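Local structure of Epf (Streptococcus pyogenes, 4ES8) at residues M26-T31 and K207-I212; A100-T105 and P185-L190; I116-G121 and K174-R179; T128-I133 and K167-G172. The protein acts as a cell-surface adhesin that binds to cells through an N-terminal domain containing a carbohydrate-binding module. All coordinates share one frame; numbering follows the deposited sequence. Where two conformers were deposited one is given.

Interaction 1: residues M26-T31 and K207-I212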
# COMPACT_ATOMS: atom_id res chain seq x y z
N MET A 26 1.93 7.12 4.20
CA MET A 26 0.73 7.49 4.96
C MET A 26 0.29 8.88 4.61
O MET A 26 1.15 9.71 4.26
CB MET A 26 1.06 7.49 6.45
CG MET A 26 1.14 6.14 7.04
SD MET A 26 -0.31 5.09 6.80
CE MET A 26 -1.49 6.02 7.50
N ASN A 27 -1.00 9.17 4.73
CA ASN A 27 -1.49 10.54 4.56
C ASN A 27 -2.35 10.81 5.79
O ASN A 27 -3.60 10.79 5.71
CB ASN A 27 -2.20 10.80 3.24
CG ASN A 27 -2.37 12.30 3.00
OD1 ASN A 27 -1.84 13.14 3.75
ND2 ASN A 27 -3.07 12.64 1.93
N PHE A 28 -1.69 11.00 6.95
CA PHE A 28 -2.37 11.18 8.23
C PHE A 28 -1.93 12.50 8.86
O PHE A 28 -0.84 12.56 9.44
CB PHE A 28 -2.08 9.98 9.17
CG PHE A 28 -2.72 10.10 10.53
CD1 PHE A 28 -4.05 9.72 10.72
CD2 PHE A 28 -2.00 10.54 11.63
CE1 PHE A 28 -4.64 9.82 12.00
CE2 PHE A 28 -2.59 10.63 12.89
CZ PHE A 28 -3.91 10.27 13.07
N LYS A 29 -2.76 13.56 8.71
CA LYS A 29 -2.39 14.87 9.28
C LYS A 29 -3.05 15.14 10.65
O LYS A 29 -2.86 16.21 11.21
CB LYS A 29 -2.70 16.00 8.30
CG LYS A 29 -1.73 16.03 7.11
CD LYS A 29 -0.58 16.99 7.34
CE LYS A 29 0.32 17.04 6.13
NZ LYS A 29 -0.25 17.87 5.04
N GLY A 30 -3.81 14.17 11.17
CA GLY A 30 -4.42 14.29 12.49
C GLY A 30 -5.56 15.27 12.54
O GLY A 30 -5.63 16.12 13.45
N THR A 31 -6.50 15.14 11.60
CA THR A 31 -7.64 16.05 11.59
C THR A 31 -8.91 15.38 11.07
O THR A 31 -8.86 14.53 10.15
CB THR A 31 -7.32 17.34 10.74
OG1 THR A 31 -8.45 18.22 10.80
CG2 THR A 31 -6.99 17.04 9.26
N LYS A 207 -2.10 4.12 17.04
CA LYS A 207 -1.19 5.25 16.82
C LYS A 207 0.03 4.90 16.01
O LYS A 207 0.32 3.73 15.77
CB LYS A 207 -0.73 5.83 18.18
CG LYS A 207 -0.02 4.83 19.08
CD LYS A 207 0.24 5.45 20.47
CE LYS A 207 0.72 4.39 21.42
NZ LYS A 207 1.25 4.97 22.69
N ASN A 208 0.74 5.95 15.56
CA ASN A 208 2.05 5.87 14.86
C ASN A 208 1.96 4.95 13.63
O ASN A 208 2.67 3.94 13.51
CB ASN A 208 3.13 5.43 15.85
CG ASN A 208 3.34 6.49 16.91
OD1 ASN A 208 3.21 7.71 16.66
ND2 ASN A 208 3.68 6.06 18.11
N LEU A 209 1.09 5.37 12.72
CA LEU A 209 0.79 4.65 11.49
C LEU A 209 1.83 4.94 10.41
O LEU A 209 2.21 6.10 10.21
CB LEU A 209 -0.62 5.01 11.01
CG LEU A 209 -1.71 4.87 12.10
CD1 LEU A 209 -2.48 6.16 12.30
CD2 LEU A 209 -2.61 3.72 11.84
N LYS A 210 2.31 3.89 9.74
CA LYS A 210 3.30 4.01 8.66
C LYS A 210 2.95 3.01 7.58
O LYS A 210 2.37 1.97 7.88
CB LYS A 210 4.74 3.73 9.16
CG LYS A 210 5.35 4.78 10.08
CD LYS A 210 6.73 4.30 10.60
CE LYS A 210 7.13 5.10 11.82
NZ LYS A 210 8.56 4.86 12.18
N ILE A 211 3.34 3.29 6.32
CA ILE A 211 3.19 2.32 5.24
C ILE A 211 4.34 2.52 4.27
O ILE A 211 4.65 3.66 3.92
CB ILE A 211 1.81 2.35 4.52
CG1 ILE A 211 1.72 1.26 3.43
CG2 ILE A 211 1.47 3.75 3.96
CD1 ILE A 211 0.36 1.21 2.68
N ILE A 212 4.95 1.43 3.82
CA ILE A 212 6.04 1.51 2.84
C ILE A 212 5.82 0.50 1.75
O ILE A 212 5.18 -0.54 1.98
CB ILE A 212 7.44 1.31 3.47
CG1 ILE A 212 7.55 -0.04 4.23
CG2 ILE A 212 7.77 2.51 4.39
CD1 ILE A 212 9.01 -0.52 4.41
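M26 comes nearest to strand 207-212 at K210, with the two CA atoms 5.7 Å apart, yet the backbones stay unbonded to each other and side chains do the joining. Contact between the two layers of a β-sandwich is illustrated here: M26 and N27 pair with strand 97-105 of one sheet, whereas residues 207-212 belong to the other. M26 places CG anti to its carbonyl carbon (chi1 -77°), and two further bends fold the thioether over the strand. In the conformer given, CG lies 3.3 Å from L209 O, SD is 3.6 Å from I211 CG2, and CE meets L209 CB at 3.8 Å. The M26 chain crosses that of I211 at about a right angle. F28 presents a ring face to L209, whose CD1 sits 4.1 Å from the ring centroid and only 7° off the normal, a CH-π contact; G30 N lies over the centre of the opposite face. At the polar end, D24 OD1 accepts hydrogen bonds from both M26 N and I211 N, and a glycerol bonds to F28 N. Between the segments themselves, cohesion therefore rests mainly on van der Waals and CH-π contact, while the tie between their backbones is made indirectly, through one carboxylate oxygen of a third residue.

Interaction 2: residues A100-T105 and P185-L190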
# COMPACT_ATOMS: atom_id res chain seq x y z
N ALA A 100 -15.55 2.80 13.09
CA ALA A 100 -14.39 2.50 12.26
C ALA A 100 -13.76 3.78 11.80
O ALA A 100 -14.47 4.74 11.49
CB ALA A 100 -14.78 1.66 11.06
N PHE A 101 -12.43 3.77 11.70
CA PHE A 101 -11.69 4.88 11.12
C PHE A 101 -11.03 4.46 9.82
O PHE A 101 -10.64 3.31 9.66
CB PHE A 101 -10.59 5.36 12.09
CG PHE A 101 -11.16 5.77 13.43
CD1 PHE A 101 -12.03 6.85 13.54
CD2 PHE A 101 -10.79 5.09 14.59
CE1 PHE A 101 -12.56 7.22 14.77
CE2 PHE A 101 -11.31 5.47 15.82
CZ PHE A 101 -12.18 6.54 15.91
N LYS A 102 -10.86 5.41 8.89
CA LYS A 102 -10.07 5.17 7.70
C LYS A 102 -8.91 6.13 7.73
O LYS A 102 -9.12 7.36 7.75
CB LYS A 102 -10.89 5.32 6.40
CG LYS A 102 -11.70 4.07 6.08
CD LYS A 102 -12.36 4.19 4.70
CE LYS A 102 -12.76 2.84 4.17
NZ LYS A 102 -13.22 2.92 2.74
N VAL A 103 -7.70 5.60 7.76
CA VAL A 103 -6.48 6.42 7.68
C VAL A 103 -5.93 6.23 6.29
O VAL A 103 -5.61 5.10 5.86
CB VAL A 103 -5.47 6.09 8.78
CG1 VAL A 103 -4.23 6.97 8.61
CG2 VAL A 103 -6.08 6.32 10.15
N ASN A 104 -5.94 7.32 5.51
CA ASN A 104 -5.60 7.25 4.11
C ASN A 104 -4.11 7.12 3.82
O ASN A 104 -3.27 7.55 4.62
CB ASN A 104 -6.11 8.50 3.38
CG ASN A 104 -7.59 8.45 3.08
OD1 ASN A 104 -8.29 7.48 3.36
ND2 ASN A 104 -8.09 9.54 2.50
N THR A 105 -3.81 6.50 2.69
CA THR A 105 -2.46 6.47 2.14
C THR A 105 -2.37 7.49 1.01
O THR A 105 -3.39 7.97 0.50
CB THR A 105 -2.11 5.06 1.57
OG1 THR A 105 -2.82 4.87 0.34
CG2 THR A 105 -2.46 3.92 2.56
N PRO A 185 -5.02 6.12 -4.02
CA PRO A 185 -4.99 6.08 -2.55
C PRO A 185 -5.94 5.02 -2.01
O PRO A 185 -6.99 4.75 -2.61
CB PRO A 185 -5.46 7.48 -2.13
CG PRO A 185 -6.27 7.98 -3.31
CD PRO A 185 -5.59 7.39 -4.53
N MET A 186 -5.54 4.42 -0.89
CA MET A 186 -6.36 3.45 -0.17
C MET A 186 -6.40 3.84 1.29
O MET A 186 -5.97 4.94 1.64
CB MET A 186 -5.81 2.03 -0.37
CG MET A 186 -6.02 1.52 -1.79
SD MET A 186 -5.47 -0.17 -2.00
CE MET A 186 -6.54 -0.95 -1.06
N SER A 187 -6.95 2.99 2.15
CA SER A 187 -6.94 3.29 3.57
C SER A 187 -6.66 2.03 4.38
O SER A 187 -6.95 0.91 3.95
CB SER A 187 -8.26 3.91 4.03
OG SER A 187 -9.35 3.01 3.93
N LEU A 188 -6.10 2.25 5.55
CA LEU A 188 -6.07 1.28 6.62
C LEU A 188 -7.36 1.51 7.38
O LEU A 188 -7.62 2.64 7.82
CB LEU A 188 -4.84 1.44 7.54
CG LEU A 188 -4.89 0.59 8.83
CD1 LEU A 188 -4.85 -0.92 8.54
CD2 LEU A 188 -3.71 0.92 9.73
N VAL A 189 -8.20 0.47 7.51
CA VAL A 189 -9.45 0.57 8.24
C VAL A 189 -9.26 0.01 9.63
O VAL A 189 -8.88 -1.16 9.79
CB VAL A 189 -10.63 -0.13 7.51
CG1 VAL A 189 -11.97 0.35 8.11
CG2 VAL A 189 -10.59 0.17 6.02
N LEU A 190 -9.47 0.86 10.64
CA LEU A 190 -9.27 0.49 12.05
C LEU A 190 -10.63 0.36 12.70
O LEU A 190 -11.30 1.38 12.93
CB LEU A 190 -8.44 1.57 12.75
CG LEU A 190 -7.01 1.70 12.20
CD1 LEU A 190 -6.39 2.99 12.65
CD2 LEU A 190 -6.14 0.50 12.60
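F101 with L190 and V103 with L188 are the hydrogen-bonded pairs of this antiparallel ladder, alternating with the non-hydrogen-bonded pairs K102-V189 and N104-S187. The straightest of their backbone bonds is V103 N to L188 O at 3.0 Å. T105 carries the ladder on: its N donates to M186 O, and its hydroxyl replaces a backbone acceptor. With OG1 set between the backbone N and the carbonyl carbon (chi1 74°), it receives M186 N at 3.0 Å and 172°. Both strands lie inside one sheet of the β-sandwich, where strand 186-194 is flanked by 97-105 and 127-135, so the pairing also separates two kinds of side chain. On one face the side chains of K102, N104 and S187 carry polar ends, with V189 among them. The extended lysine runs past the serine, CD 3.3 Å from S187 OG, and its CE rests 3.9 Å from V189 CG2; K102 NZ and S187 OG both bond to S135 O. N104 OD1 lies 3.6 Å from S187 CB and accepts F137 N. The other face is apolar: V103 CG2 touches L190 CD1 at 4.2 Å, F101 and L190 meet through their CB atoms, and L188 and L190 lean on L209 of the facing sheet.

Interaction 3: residues I116-G121 and K174-R179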
# COMPACT_ATOMS: atom_id res chain seq x y z
N ILE A 116 2.23 -2.14 6.17
CA ILE A 116 1.69 -1.17 7.12
C ILE A 116 2.17 -1.57 8.50
O ILE A 116 2.12 -2.76 8.86
CB ILE A 116 0.15 -1.16 7.07
CG1 ILE A 116 -0.40 -0.58 5.77
CG2 ILE A 116 -0.46 -0.45 8.30
CD1 ILE A 116 -1.95 -0.79 5.63
N THR A 117 2.58 -0.57 9.31
CA THR A 117 2.95 -0.82 10.70
C THR A 117 2.26 0.22 11.54
O THR A 117 2.06 1.35 11.09
CB THR A 117 4.46 -0.80 10.91
OG1 THR A 117 5.02 0.43 10.45
CG2 THR A 117 5.17 -1.97 10.21
N PHE A 118 1.86 -0.14 12.76
CA PHE A 118 1.27 0.81 13.69
C PHE A 118 1.30 0.22 15.06
O PHE A 118 1.66 -0.95 15.20
CB PHE A 118 -0.18 1.20 13.31
CG PHE A 118 -1.16 0.05 13.24
CD1 PHE A 118 -1.23 -0.75 12.11
CD2 PHE A 118 -2.01 -0.23 14.30
CE1 PHE A 118 -2.14 -1.82 12.05
CE2 PHE A 118 -2.89 -1.32 14.26
CZ PHE A 118 -2.96 -2.10 13.13
N GLU A 119 0.92 1.01 16.06
CA GLU A 119 0.83 0.48 17.41
C GLU A 119 -0.62 0.35 17.79
O GLU A 119 -1.38 1.32 17.68
CB GLU A 119 1.54 1.42 18.41
CG GLU A 119 3.03 1.57 18.15
CD GLU A 119 3.71 2.43 19.19
OE1 GLU A 119 3.67 2.07 20.39
OE2 GLU A 119 4.32 3.45 18.80
N GLN A 120 -1.00 -0.82 18.27
CA GLN A 120 -2.31 -1.01 18.87
C GLN A 120 -2.16 -0.53 20.30
O GLN A 120 -1.41 -1.15 21.08
CB GLN A 120 -2.75 -2.48 18.81
CG GLN A 120 -4.01 -2.78 19.62
CD GLN A 120 -5.16 -2.00 19.03
OE1 GLN A 120 -5.54 -2.23 17.88
NE2 GLN A 120 -5.65 -1.00 19.77
N GLY A 121 -2.78 0.60 20.61
CA GLY A 121 -2.78 1.15 21.96
C GLY A 121 -3.85 0.46 22.80
O GLY A 121 -4.31 -0.65 22.47
N LYS A 174 1.97 -3.75 15.44
CA LYS A 174 1.31 -4.58 14.45
C LYS A 174 1.94 -4.39 13.08
O LYS A 174 2.42 -3.29 12.75
CB LYS A 174 -0.18 -4.19 14.37
CG LYS A 174 -0.95 -4.32 15.69
CD LYS A 174 -0.94 -5.75 16.28
CE LYS A 174 -1.64 -5.73 17.62
NZ LYS A 174 -1.46 -7.03 18.33
N THR A 175 1.88 -5.44 12.27
CA THR A 175 2.37 -5.41 10.89
C THR A 175 1.33 -6.04 10.01
O THR A 175 0.86 -7.14 10.31
CB THR A 175 3.71 -6.15 10.75
OG1 THR A 175 4.70 -5.60 11.64
CG2 THR A 175 4.24 -6.14 9.30
N ILE A 176 0.95 -5.34 8.91
CA ILE A 176 -0.03 -5.83 7.94
C ILE A 176 0.56 -5.69 6.57
O ILE A 176 1.02 -4.60 6.23
CB ILE A 176 -1.39 -5.11 8.04
CG1 ILE A 176 -1.99 -5.23 9.46
CG2 ILE A 176 -2.37 -5.63 6.95
CD1 ILE A 176 -3.27 -4.41 9.71
N SER A 177 0.58 -6.78 5.78
CA SER A 177 1.10 -6.68 4.43
C SER A 177 -0.03 -7.01 3.45
O SER A 177 -0.96 -7.73 3.81
CB SER A 177 2.30 -7.61 4.22
OG SER A 177 1.98 -8.97 4.47
N PHE A 178 0.04 -6.44 2.24
CA PHE A 178 -0.99 -6.69 1.24
C PHE A 178 -0.46 -6.30 -0.11
O PHE A 178 0.52 -5.56 -0.21
CB PHE A 178 -2.30 -5.95 1.53
CG PHE A 178 -2.20 -4.45 1.42
CD1 PHE A 178 -1.63 -3.69 2.45
CD2 PHE A 178 -2.65 -3.79 0.28
CE1 PHE A 178 -1.52 -2.30 2.33
CE2 PHE A 178 -2.54 -2.39 0.17
CZ PHE A 178 -1.98 -1.66 1.20
N ARG A 179 -1.15 -6.75 -1.14
CA ARG A 179 -0.86 -6.37 -2.53
C ARG A 179 -2.04 -5.57 -3.07
O ARG A 179 -3.20 -5.97 -2.88
CB ARG A 179 -0.64 -7.64 -3.40
CG ARG A 179 -0.40 -7.35 -4.87
CD ARG A 179 0.09 -8.60 -5.61
NE ARG A 179 1.50 -8.82 -5.29
CZ ARG A 179 2.24 -9.83 -5.76
NH1 ARG A 179 1.71 -10.73 -6.57
NH2 ARG A 179 3.52 -9.92 -5.43
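I116-I176, T117-T175 and F118-K174 are successive pairs in an antiparallel β-ladder between neighbouring strands of the second sheet of the sandwich, the one that also holds strand 202-213. The bonding is closest at the first pair, where I116 N reaches I176 O at 2.7 Å. At F118-K174 the two bonds differ: K174 N lies 2.8 Å from F118 O, but F118 N stands 3.2 Å from K174 O. The side chains show how one ladder can serve two environments. T117 and T175 lie side by side, pointing the same way on the partly exposed face, CG2 of the first 3.9 Å from OG1 of the second. On the inner face F118 holds CG between its backbone N and carbonyl carbon (chi1 60°), and its ring is met over one face by K174 CB, 3.9 Å from the centroid and 18° off the normal. I176 CD1 comes instead to the ring edge, in plane, 3.7 Å from CE1. Y131 meets the F118 ring edge-to-face. I116 CD1 touches F178 CE1, also at 3.7 Å. K174 bends at chi2, and its CE passes 3.6 Å from Q120 CB; NZ forms a salt bridge with E162 and a hydrogen bond to E170 O. Q120 is held at both ends of its amide, NE2 on G121 O and OE1 on Y131 OH. The lysine thus has a split role: its methylene base packs as a hydrocarbon on an aromatic face, while its ammonium group is paired with E162, outside the two strands.

Interaction 4: residues T128-I133 and K167-G172; sequences TVDYRI and KQREQG
R169, extended as far as NE, runs past Y131 in the opposite direction and turns its guanidinium edge to the carbonyl of V129. NE and NH2 both grip V129 O, at 2.9 and 3.1 Å, and the oxygen lies close to the guanidinium plane; NE, however, comes in from above the carbonyl plane. The tyrosine ring is inclined 39° to the guanidinium. R169 CD lies 3.5 Å from Y131 OH, NE hangs above the rim of the ring, and CZ stands 4.7 Å from its centroid, 30° off the normal, an off-centre cation-π contact. K167 CB covers part of the opposite guanidinium face. D130 sets its carboxylate almost parallel to the guanidinium, but well out of its plane: OD1 and NH2 are 4.0 Å apart, a long pairing of charges with no N-H directed at the oxygen. The other carboxylate oxygen, OD2, holds R132 NE at 2.8 Å. Backbone pairing is limited to a single antiparallel bridge, V129 N to K167 O at 2.9 Å, returned by K167 N to V129 O. Beyond the segments, E162 takes R169 NH1 in a salt bridge, and E163 O accepts NH2. As an example of an arginine fastening an irregular loop to a β-strand, the contact gathers three N-H donors on one carbonyl oxygen; that convergence would be expected to polarise the V129 carbonyl and probably limits how the guanidinium can turn.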
# COMPACT_ATOMS: atom_id res chain seq x y z
N THR A 128 -13.70 -5.28 20.90
CA THR A 128 -13.00 -6.20 20.00
C THR A 128 -12.62 -5.37 18.77
O THR A 128 -13.22 -4.30 18.52
CB THR A 128 -13.79 -7.46 19.70
OG1 THR A 128 -15.10 -7.10 19.26
CG2 THR A 128 -13.91 -8.38 20.95
N VAL A 129 -11.56 -5.77 18.10
CA VAL A 129 -10.94 -4.97 17.05
C VAL A 129 -10.71 -5.79 15.79
O VAL A 129 -10.38 -6.98 15.85
CB VAL A 129 -9.57 -4.47 17.66
CG1 VAL A 129 -8.68 -3.77 16.62
CG2 VAL A 129 -9.79 -3.56 18.87
N ASP A 130 -10.80 -5.10 14.65
CA ASP A 130 -10.49 -5.68 13.34
C ASP A 130 -9.64 -4.68 12.57
O ASP A 130 -9.74 -3.46 12.81
CB ASP A 130 -11.77 -6.05 12.55
CG ASP A 130 -11.54 -6.94 11.32
OD1 ASP A 130 -10.41 -7.48 11.16
OD2 ASP A 130 -12.48 -7.06 10.50
N TYR A 131 -8.82 -5.18 11.65
CA TYR A 131 -7.97 -4.36 10.77
C TYR A 131 -8.25 -4.78 9.34
O TYR A 131 -8.15 -5.97 9.03
CB TYR A 131 -6.47 -4.54 11.05
CG TYR A 131 -6.03 -4.48 12.50
CD1 TYR A 131 -6.40 -3.41 13.32
CD2 TYR A 131 -5.14 -5.42 13.02
CE1 TYR A 131 -5.93 -3.31 14.63
CE2 TYR A 131 -4.67 -5.33 14.32
CZ TYR A 131 -5.07 -4.28 15.13
OH TYR A 131 -4.61 -4.20 16.42
N ARG A 132 -8.59 -3.83 8.48
CA ARG A 132 -8.87 -4.15 7.10
C ARG A 132 -8.23 -3.17 6.17
O ARG A 132 -7.83 -2.10 6.61
CB ARG A 132 -10.40 -4.12 6.86
CG ARG A 132 -11.21 -5.18 7.60
CD ARG A 132 -11.20 -6.53 6.91
NE ARG A 132 -11.82 -7.53 7.78
CZ ARG A 132 -11.90 -8.82 7.47
NH1 ARG A 132 -11.37 -9.27 6.33
NH2 ARG A 132 -12.49 -9.67 8.30
N ILE A 133 -8.17 -3.51 4.88
CA ILE A 133 -7.77 -2.56 3.84
C ILE A 133 -9.06 -2.11 3.16
O ILE A 133 -9.98 -2.91 2.99
CB ILE A 133 -6.77 -3.17 2.82
CG1 ILE A 133 -5.57 -3.82 3.55
CG2 ILE A 133 -6.30 -2.10 1.80
CD1 ILE A 133 -4.76 -2.90 4.45
N LYS A 167 -11.77 -9.43 17.11
CA LYS A 167 -11.18 -10.27 18.15
C LYS A 167 -10.57 -9.42 19.23
O LYS A 167 -10.26 -8.25 19.01
CB LYS A 167 -10.01 -11.11 17.53
CG LYS A 167 -10.40 -12.11 16.45
CD LYS A 167 -9.31 -13.12 16.23
CE LYS A 167 -9.88 -14.34 15.52
NZ LYS A 167 -9.25 -15.61 16.01
N GLN A 168 -10.33 -10.02 20.40
CA GLN A 168 -9.48 -9.39 21.39
C GLN A 168 -8.04 -9.50 20.85
O GLN A 168 -7.70 -10.52 20.22
CB GLN A 168 -9.59 -10.11 22.75
CG GLN A 168 -10.92 -9.90 23.44
CD GLN A 168 -10.79 -10.36 24.88
OE1 GLN A 168 -10.50 -11.52 25.17
NE2 GLN A 168 -10.95 -9.44 25.81
N ARG A 169 -7.20 -8.48 21.03
CA ARG A 169 -5.84 -8.52 20.53
C ARG A 169 -4.86 -8.07 21.59
O ARG A 169 -5.22 -7.24 22.44
CB ARG A 169 -5.68 -7.60 19.28
CG ARG A 169 -6.61 -7.98 18.14
CD ARG A 169 -6.43 -7.12 16.89
NE ARG A 169 -7.50 -7.49 15.96
CZ ARG A 169 -7.41 -8.49 15.08
NH1 ARG A 169 -6.24 -9.10 14.86
NH2 ARG A 169 -8.46 -8.83 14.35
N GLU A 170 -3.62 -8.53 21.48
CA GLU A 170 -2.57 -7.98 22.33
C GLU A 170 -2.34 -6.52 21.94
O GLU A 170 -2.49 -6.15 20.76
CB GLU A 170 -1.23 -8.71 22.13
CG GLU A 170 -1.16 -10.18 22.41
CD GLU A 170 0.28 -10.61 22.23
OE1 GLU A 170 0.84 -11.20 23.18
OE2 GLU A 170 0.90 -10.25 21.20
N GLN A 171 -1.94 -5.71 22.90
CA GLN A 171 -1.52 -4.34 22.61
C GLN A 171 -0.05 -4.37 22.24
O GLN A 171 0.72 -5.14 22.82
CB GLN A 171 -1.76 -3.44 23.83
CG GLN A 171 -3.25 -3.36 24.17
CD GLN A 171 -3.61 -2.57 25.41
OE1 GLN A 171 -4.72 -2.75 25.95
NE2 GLN A 171 -2.73 -1.68 25.89
N GLY A 172 0.34 -3.56 21.28
CA GLY A 172 1.72 -3.51 20.83
C GLY A 172 1.82 -3.28 19.35
O GLY A 172 0.84 -2.91 18.69

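The four contacts together sample both layers of the β-sandwich and the interior between them. Interaction 2 lies in one sheet and interaction 3 in the other; their centres are 12 Å apart, with L188 CD2 3.8 Å from F118 CD1 across the core. Interaction 1 adjoins both: N27 N is 2.8 Å from N104 O, and K207 O is 2.8 Å from E119 N. Interaction 4 continues the sheet of interaction 2, V189 N standing 2.7 Å from R132 O, and touches interaction 3 where I176 CD1 reaches Y131 CB. It lies about 17 Å, centre to centre, from interaction 1. The bound sodium ion is about 8 Å from the I176 side chain and about 10 Å from that of R169.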